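Local structure of KLLA0E08119p (Kluyveromyces lactis, 3VA7) at residues Asn486-Tyr498 / Pro504-Leu516. The protein probably catalyses the biotin- and ATP-dependent carboxylation of urea to urea-1-carboxylate, this chain being the urea carboxylase part of a longer enzyme that probably also hydrolyses that product. Numbering follows the deposited sequence.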
ATOM      1  N   ASN A 486       4.955  13.950   9.572  1.00 37.41           N
ATOM      2  CA  ASN A 486       4.691  13.327   8.293  1.00 36.55           C
ATOM      3  C   ASN A 486       5.955  12.952   7.555  1.00 36.61           C
ATOM      4  O   ASN A 486       6.310  13.552   6.527  1.00 37.52           O
ATOM      5  CB  ASN A 486       3.837  14.239   7.405  1.00 36.60           C
ATOM      6  CG  ASN A 486       2.693  13.482   6.736  1.00 35.37           C
ATOM      7  OD1 ASN A 486       2.736  13.183   5.543  1.00 30.86           O
ATOM      8  ND2 ASN A 486       1.680  13.139   7.525  1.00 34.36           N
ATOM      9  N   THR A 487       6.612  11.922   8.053  1.00 35.53           N
ATOM     10  CA  THR A 487       7.917  11.554   7.564  1.00 35.00           C
ATOM     11  C   THR A 487       7.800  10.348   6.624  1.00 35.07           C
ATOM     12  O   THR A 487       7.318   9.306   7.059  1.00 36.63           O
ATOM     13  CB  THR A 487       8.821  11.264   8.789  1.00 34.71           C
ATOM     14  OG1 THR A 487       8.766  12.413   9.647  1.00 35.14           O
ATOM     15  CG2 THR A 487      10.279  10.994   8.426  1.00 31.94           C
ATOM     16  N   SER A 488       8.239  10.488   5.363  1.00 33.56           N
ATOM     17  CA  SER A 488       8.112   9.443   4.336  1.00 31.48           C
ATOM     18  C   SER A 488       9.388   9.178   3.556  1.00 31.20           C
ATOM     19  O   SER A 488      10.092  10.127   3.160  1.00 31.84           O
ATOM     20  CB  SER A 488       7.029   9.798   3.320  1.00 31.71           C
ATOM     21  OG  SER A 488       7.201  11.079   2.752  1.00 30.33           O
ATOM     22  N   VAL A 489       9.674   7.898   3.308  1.00 29.30           N
ATOM     23  CA  VAL A 489      10.676   7.537   2.351  1.00 28.68           C
ATOM     24  C   VAL A 489      10.244   8.018   0.996  1.00 27.81           C
ATOM     25  O   VAL A 489       9.126   7.742   0.608  1.00 28.82           O
ATOM     26  CB  VAL A 489      10.770   6.052   2.203  1.00 29.14           C
ATOM     27  CG1 VAL A 489      11.836   5.688   1.116  1.00 28.47           C
ATOM     28  CG2 VAL A 489      11.043   5.429   3.543  1.00 30.03           C
ATOM     29  N   GLN A 490      11.119   8.727   0.278  1.00 26.82           N
ATOM     30  CA  GLN A 490      10.816   9.219  -1.081  1.00 25.47           C
ATOM     31  C   GLN A 490      12.018   9.006  -1.952  1.00 25.00           C
ATOM     32  O   GLN A 490      13.122   8.876  -1.389  1.00 25.42           O
ATOM     33  CB  GLN A 490      10.455  10.707  -1.069  1.00 24.98           C
ATOM     34  CG  GLN A 490       9.225  11.023  -0.280  1.00 23.74           C
ATOM     35  CD  GLN A 490       7.980  10.477  -0.944  1.00 25.41           C
ATOM     36  OE1 GLN A 490       6.920  10.430  -0.315  1.00 29.13           O
ATOM     37  NE2 GLN A 490       8.095  10.050  -2.214  1.00 18.32           N
ATOM     38  N   ASP A 491      11.830   8.957  -3.284  1.00 23.76           N
ATOM     39  CA  ASP A 491      12.958   9.011  -4.224  1.00 24.17           C
ATOM     40  C   ASP A 491      12.687   9.861  -5.456  1.00 24.64           C
ATOM     41  O   ASP A 491      11.577  10.345  -5.631  1.00 24.98           O
ATOM     42  CB  ASP A 491      13.499   7.620  -4.601  1.00 24.00           C
ATOM     43  CG  ASP A 491      12.494   6.765  -5.393  1.00 26.26           C
ATOM     44  OD1 ASP A 491      11.515   7.319  -5.947  1.00 27.33           O
ATOM     45  OD2 ASP A 491      12.703   5.521  -5.469  1.00 26.94           O
ATOM     46  N   TYR A 492      13.694  10.057  -6.316  1.00 24.96           N
ATOM     47  CA  TYR A 492      13.601  11.063  -7.369  1.00 24.80           C
ATOM     48  C   TYR A 492      14.163  10.543  -8.655  1.00 25.61           C
ATOM     49  O   TYR A 492      15.321  10.089  -8.648  1.00 25.91           O
ATOM     50  CB  TYR A 492      14.414  12.291  -6.994  1.00 25.07           C
ATOM     51  CG  TYR A 492      14.362  13.291  -8.108  1.00 22.69           C
ATOM     52  CD1 TYR A 492      13.328  14.233  -8.156  1.00 20.22           C
ATOM     53  CD2 TYR A 492      15.318  13.265  -9.146  1.00 21.77           C
ATOM     54  CE1 TYR A 492      13.240  15.131  -9.192  1.00 20.53           C
ATOM     55  CE2 TYR A 492      15.264  14.187 -10.188  1.00 19.72           C
ATOM     56  CZ  TYR A 492      14.219  15.091 -10.196  1.00 22.16           C
ATOM     57  OH  TYR A 492      14.115  15.967 -11.206  1.00 28.42           O
ATOM     58  N   PRO A 493      13.418  10.674  -9.788  1.00 26.05           N
ATOM     59  CA  PRO A 493      12.218  11.484 -10.023  1.00 26.08           C
ATOM     60  C   PRO A 493      10.911  10.946  -9.442  1.00 26.60           C
ATOM     61  O   PRO A 493       9.903  11.655  -9.470  1.00 27.59           O
ATOM     62  CB  PRO A 493      12.119  11.545 -11.547  1.00 25.47           C
ATOM     63  CG  PRO A 493      12.875  10.312 -12.027  1.00 24.39           C
ATOM     64  CD  PRO A 493      13.822   9.918 -11.007  1.00 25.63           C
ATOM     65  N   GLY A 494      10.917   9.745  -8.888  1.00 26.98           N
ATOM     66  CA  GLY A 494       9.691   9.194  -8.264  1.00 26.49           C
ATOM     67  C   GLY A 494       9.068   8.122  -9.149  1.00 26.71           C
ATOM     68  O   GLY A 494       9.755   7.457  -9.949  1.00 25.14           O
ATOM     69  N   ARG A 495       7.757   7.958  -9.014  1.00 26.72           N
ATOM     70  CA  ARG A 495       7.056   6.858  -9.666  1.00 25.83           C
ATOM     71  C   ARG A 495       6.660   7.378 -11.003  1.00 25.38           C
ATOM     72  O   ARG A 495       5.502   7.742 -11.207  1.00 25.73           O
ATOM     73  CB  ARG A 495       5.811   6.462  -8.838  1.00 26.74           C
ATOM     74  CG  ARG A 495       5.145   5.154  -9.229  1.00 24.77           C
ATOM     75  CD  ARG A 495       4.398   4.543  -8.066  1.00 21.06           C
ATOM     76  NE  ARG A 495       5.274   3.830  -7.157  1.00 20.73           N
ATOM     77  CZ  ARG A 495       5.515   4.214  -5.896  1.00 22.27           C
ATOM     78  NH1 ARG A 495       4.936   5.301  -5.395  1.00 16.94           N
ATOM     79  NH2 ARG A 495       6.364   3.521  -5.133  1.00 19.08           N
ATOM     80  N   THR A 496       7.609   7.452 -11.928  1.00 24.62           N
ATOM     81  CA  THR A 496       7.272   8.008 -13.257  1.00 24.63           C
ATOM     82  C   THR A 496       6.847   6.839 -14.138  1.00 23.49           C
ATOM     83  O   THR A 496       7.146   5.695 -13.814  1.00 21.85           O
ATOM     84  CB  THR A 496       8.477   8.747 -13.933  1.00 25.44           C
ATOM     85  OG1 THR A 496       9.539   7.804 -14.122  1.00 26.78           O
ATOM     86  CG2 THR A 496       9.010   9.893 -13.079  1.00 24.11           C
ATOM     87  N   GLY A 497       6.143   7.140 -15.229  1.00 22.95           N
ATOM     88  CA  GLY A 497       5.806   6.132 -16.213  1.00 22.47           C
ATOM     89  C   GLY A 497       4.317   5.897 -16.371  1.00 23.23           C
ATOM     90  O   GLY A 497       3.902   5.184 -17.281  1.00 22.46           O
ATOM     91  N   TYR A 498       3.511   6.496 -15.477  1.00 23.19           N
ATOM     92  CA  TYR A 498       2.128   6.069 -15.287  1.00 22.33           C
ATOM     93  C   TYR A 498       1.134   7.187 -15.049  1.00 22.30           C
ATOM     94  O   TYR A 498       0.046   6.939 -14.579  1.00 24.09           O
ATOM     95  CB  TYR A 498       2.024   5.061 -14.155  1.00 21.80           C
ATOM     96  CG  TYR A 498       2.928   3.862 -14.228  1.00 21.76           C
ATOM     97  CD1 TYR A 498       2.559   2.709 -14.904  1.00 23.72           C
ATOM     98  CD2 TYR A 498       4.135   3.853 -13.569  1.00 24.85           C
ATOM     99  CE1 TYR A 498       3.387   1.535 -14.921  1.00 23.12           C
ATOM    100  CE2 TYR A 498       4.976   2.721 -13.583  1.00 24.67           C
ATOM    101  CZ  TYR A 498       4.592   1.572 -14.250  1.00 27.20           C
ATOM    102  OH  TYR A 498       5.463   0.483 -14.241  1.00 31.43           O
ATOM    103  N   PRO A 504       0.504   8.987  -9.469  1.00 22.91           N
ATOM    104  CA  PRO A 504       1.337  10.154  -9.452  1.00 22.31           C
ATOM    105  C   PRO A 504       2.768   9.750  -9.206  1.00 22.68           C
ATOM    106  O   PRO A 504       3.034   8.582  -8.832  1.00 22.68           O
ATOM    107  CB  PRO A 504       0.758  10.984  -8.302  1.00 21.97           C
ATOM    108  CG  PRO A 504       0.225  10.015  -7.364  1.00 22.01           C
ATOM    109  CD  PRO A 504      -0.349   8.922  -8.270  1.00 23.27           C
ATOM    110  N   PRO A 505       3.708  10.675  -9.491  1.00 22.68           N
ATOM    111  CA  PRO A 505       5.101  10.353  -9.277  1.00 22.94           C
ATOM    112  C   PRO A 505       5.430  10.232  -7.793  1.00 22.23           C
ATOM    113  O   PRO A 505       6.333   9.487  -7.434  1.00 21.86           O
ATOM    114  CB  PRO A 505       5.840  11.569  -9.878  1.00 22.37           C
ATOM    115  CG  PRO A 505       4.858  12.629  -9.882  1.00 22.18           C
ATOM    116  CD  PRO A 505       3.563  11.983 -10.148  1.00 22.56           C
ATOM    117  N   SER A 506       4.731  10.978  -6.957  1.00 22.05           N
ATOM    118  CA  SER A 506       5.126  11.050  -5.556  1.00 23.72           C
ATOM    119  C   SER A 506       6.556  11.588  -5.482  1.00 23.88           C
ATOM    120  O   SER A 506       6.850  12.512  -6.148  1.00 25.37           O
ATOM    121  CB  SER A 506       4.954   9.677  -4.860  1.00 22.66           C
ATOM    122  OG  SER A 506       3.573   9.449  -4.677  1.00 22.39           O
ATOM    123  N   GLY A 507       7.459  10.993  -4.735  1.00 24.97           N
ATOM    124  CA  GLY A 507       8.754  11.592  -4.580  1.00 26.42           C
ATOM    125  C   GLY A 507       8.651  12.862  -3.767  1.00 27.58           C
ATOM    126  O   GLY A 507       7.554  13.199  -3.273  1.00 28.07           O
ATOM    127  N   PRO A 508       9.772  13.589  -3.641  1.00 27.97           N
ATOM    128  CA  PRO A 508       9.809  14.784  -2.796  1.00 28.36           C
ATOM    129  C   PRO A 508       9.019  15.899  -3.418  1.00 29.93           C
ATOM    130  O   PRO A 508       9.036  16.153  -4.645  1.00 29.58           O
ATOM    131  CB  PRO A 508      11.265  15.209  -2.824  1.00 28.51           C
ATOM    132  CG  PRO A 508      11.770  14.681  -4.172  1.00 28.74           C
ATOM    133  CD  PRO A 508      10.996  13.411  -4.444  1.00 28.03           C
ATOM    134  N   MET A 509       8.352  16.596  -2.534  1.00 31.15           N
ATOM    135  CA  MET A 509       7.583  17.759  -2.863  1.00 31.32           C
ATOM    136  C   MET A 509       8.445  18.980  -3.235  1.00 31.12           C
ATOM    137  O   MET A 509       7.971  19.876  -3.940  1.00 31.13           O
ATOM    138  CB  MET A 509       6.788  18.032  -1.606  1.00 31.96           C
ATOM    139  CG  MET A 509       5.672  18.912  -1.786  1.00 32.99           C
ATOM    140  SD  MET A 509       4.300  18.042  -2.484  1.00 35.56           S
ATOM    141  CE  MET A 509       3.066  19.281  -1.958  1.00 30.26           C
ATOM    142  N   ASP A 510       9.672  19.054  -2.692  1.00 30.76           N
ATOM    143  CA  ASP A 510      10.642  20.085  -3.067  1.00 29.84           C
ATOM    144  C   ASP A 510      11.793  19.262  -3.561  1.00 29.92           C
ATOM    145  O   ASP A 510      12.600  18.752  -2.764  1.00 30.17           O
ATOM    146  CB  ASP A 510      11.021  21.001  -1.868  1.00 29.21           C
ATOM    147  CG  ASP A 510      12.471  21.652  -1.971  1.00 30.16           C
ATOM    148  OD1 ASP A 510      12.948  22.286  -0.971  1.00 29.24           O
ATOM    149  OD2 ASP A 510      13.149  21.534  -3.020  1.00 28.03           O
ATOM    150  N   SER A 511      11.879  19.120  -4.877  1.00 29.45           N
ATOM    151  CA  SER A 511      12.860  18.191  -5.414  1.00 29.48           C
ATOM    152  C   SER A 511      14.277  18.673  -5.375  1.00 30.22           C
ATOM    153  O   SER A 511      15.189  17.824  -5.349  1.00 31.99           O
ATOM    154  CB  SER A 511      12.508  17.633  -6.801  1.00 29.81           C
ATOM    155  OG  SER A 511      12.806  18.486  -7.871  1.00 24.51           O
ATOM    156  N   TYR A 512      14.488  19.987  -5.324  1.00 30.03           N
ATOM    157  CA  TYR A 512      15.881  20.537  -5.291  1.00 30.45           C
ATOM    158  C   TYR A 512      16.665  20.228  -3.988  1.00 30.24           C
ATOM    159  O   TYR A 512      17.769  19.620  -4.019  1.00 30.83           O
ATOM    160  CB  TYR A 512      15.926  22.044  -5.674  1.00 30.70           C
ATOM    161  CG  TYR A 512      17.317  22.509  -6.013  1.00 32.47           C
ATOM    162  CD1 TYR A 512      18.043  21.905  -7.037  1.00 32.89           C
ATOM    163  CD2 TYR A 512      17.943  23.498  -5.266  1.00 33.87           C
ATOM    164  CE1 TYR A 512      19.329  22.290  -7.318  1.00 34.29           C
ATOM    165  CE2 TYR A 512      19.251  23.880  -5.536  1.00 34.67           C
ATOM    166  CZ  TYR A 512      19.933  23.279  -6.557  1.00 34.87           C
ATOM    167  OH  TYR A 512      21.222  23.652  -6.828  1.00 35.25           O
ATOM    168  N   SER A 513      16.089  20.614  -2.858  1.00 29.34           N
ATOM    169  CA  SER A 513      16.640  20.276  -1.562  1.00 28.90           C
ATOM    170  C   SER A 513      16.851  18.782  -1.432  1.00 29.40           C
ATOM    171  O   SER A 513      17.860  18.328  -0.836  1.00 29.46           O
ATOM    172  CB  SER A 513      15.717  20.743  -0.436  1.00 29.49           C
ATOM    173  OG  SER A 513      15.275  22.108  -0.529  1.00 28.83           O
ATOM    174  N   PHE A 514      15.914  17.995  -1.987  1.00 29.78           N
ATOM    175  CA  PHE A 514      15.983  16.546  -1.830  1.00 29.22           C
ATOM    176  C   PHE A 514      17.285  16.085  -2.480  1.00 30.51           C
ATOM    177  O   PHE A 514      18.030  15.276  -1.918  1.00 30.61           O
ATOM    178  CB  PHE A 514      14.777  15.853  -2.466  1.00 28.72           C
ATOM    179  CG  PHE A 514      14.874  14.330  -2.466  1.00 26.59           C
ATOM    180  CD1 PHE A 514      14.273  13.584  -1.466  1.00 23.60           C
ATOM    181  CD2 PHE A 514      15.568  13.651  -3.490  1.00 25.42           C
ATOM    182  CE1 PHE A 514      14.391  12.164  -1.467  1.00 24.01           C
ATOM    183  CE2 PHE A 514      15.703  12.227  -3.509  1.00 24.09           C
ATOM    184  CZ  PHE A 514      15.094  11.478  -2.490  1.00 20.67           C
ATOM    185  N   ARG A 515      17.553  16.606  -3.677  1.00 31.54           N
ATOM    186  CA  ARG A 515      18.694  16.140  -4.449  1.00 32.49           C
ATOM    187  C   ARG A 515      19.979  16.732  -3.910  1.00 32.61           C
ATOM    188  O   ARG A 515      21.018  16.098  -3.943  1.00 31.86           O
ATOM    189  CB  ARG A 515      18.536  16.484  -5.914  1.00 33.61           C
ATOM    190  CG  ARG A 515      17.272  15.923  -6.532  1.00 33.28           C
ATOM    191  CD  ARG A 515      17.479  15.677  -7.964  1.00 30.20           C
ATOM    192  NE  ARG A 515      17.281  16.849  -8.784  1.00 32.00           N
ATOM    193  CZ  ARG A 515      17.906  17.051  -9.960  1.00 32.70           C
ATOM    194  NH1 ARG A 515      18.801  16.165 -10.445  1.00 27.00           N
ATOM    195  NH2 ARG A 515      17.662  18.166 -10.633  1.00 27.04           N
ATOM    196  N   LEU A 516      19.904  17.940  -3.373  1.00 33.63           N
ATOM    197  CA  LEU A 516      21.054  18.465  -2.652  1.00 34.67           C
ATOM    198  C   LEU A 516      21.381  17.499  -1.528  1.00 34.88           C
ATOM    199  O   LEU A 516      22.532  17.064  -1.417  1.00 33.83           O
ATOM    200  CB  LEU A 516      20.787  19.853  -2.080  1.00 34.81           C
ATOM    201  CG  LEU A 516      20.817  21.065  -3.013  1.00 38.44           C
ATOM    202  CD1 LEU A 516      20.191  22.302  -2.316  1.00 39.90           C
ATOM    203  CD2 LEU A 516      22.228  21.371  -3.529  1.00 37.39           C
TER
HETATM  204  O   HOH W   1       3.106   7.315  -6.498  1.00 18.12           O
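Tyr492 lays one face of its ring against Arg515, whose CD stands 3.7 Å from the ring centroid in a CH-pi contact. Bent at chi3, the arginine turns its guanidinium nearly parallel to the ring, the two planes 14° apart, and its NH2 goes on to a salt bridge with Asp797. Pro493, joined through a cis peptide, puts CB over the centre of the opposite face, so the phenol ring is sandwiched. With CG anti to the backbone N (chi1 177°), the ring also comes to Ser511, whose CB lies 3.5 Å from Tyr492 CE1, while Tyr492 CB rests 3.7 Å from CE2 of Phe514. The Phe514 ring meets Gln490 O at its edge, CZ 3.4 Å from that oxygen. The contact belongs to the carboxyltransferase domain: it sets the loop following edge strand 488-490 against the start of helix 511-520, where Asp510 is the N-cap and accepts from Ser513 N. Farther along, the two loops join through a nearly straight bond, Arg495 N to Pro505 O (2.6 Å, 173°), which uses a carbonyl lone pair. Arg495 is the centre of an inverse gamma turn. A water in the plane of its guanidinium accepts from Arg495 NH1 and donates to Pro504 O and Ser506 OG; NE and NH2 bond Tyr601 O and Ser606 O, and Ser506 OG also pairs with Asp749.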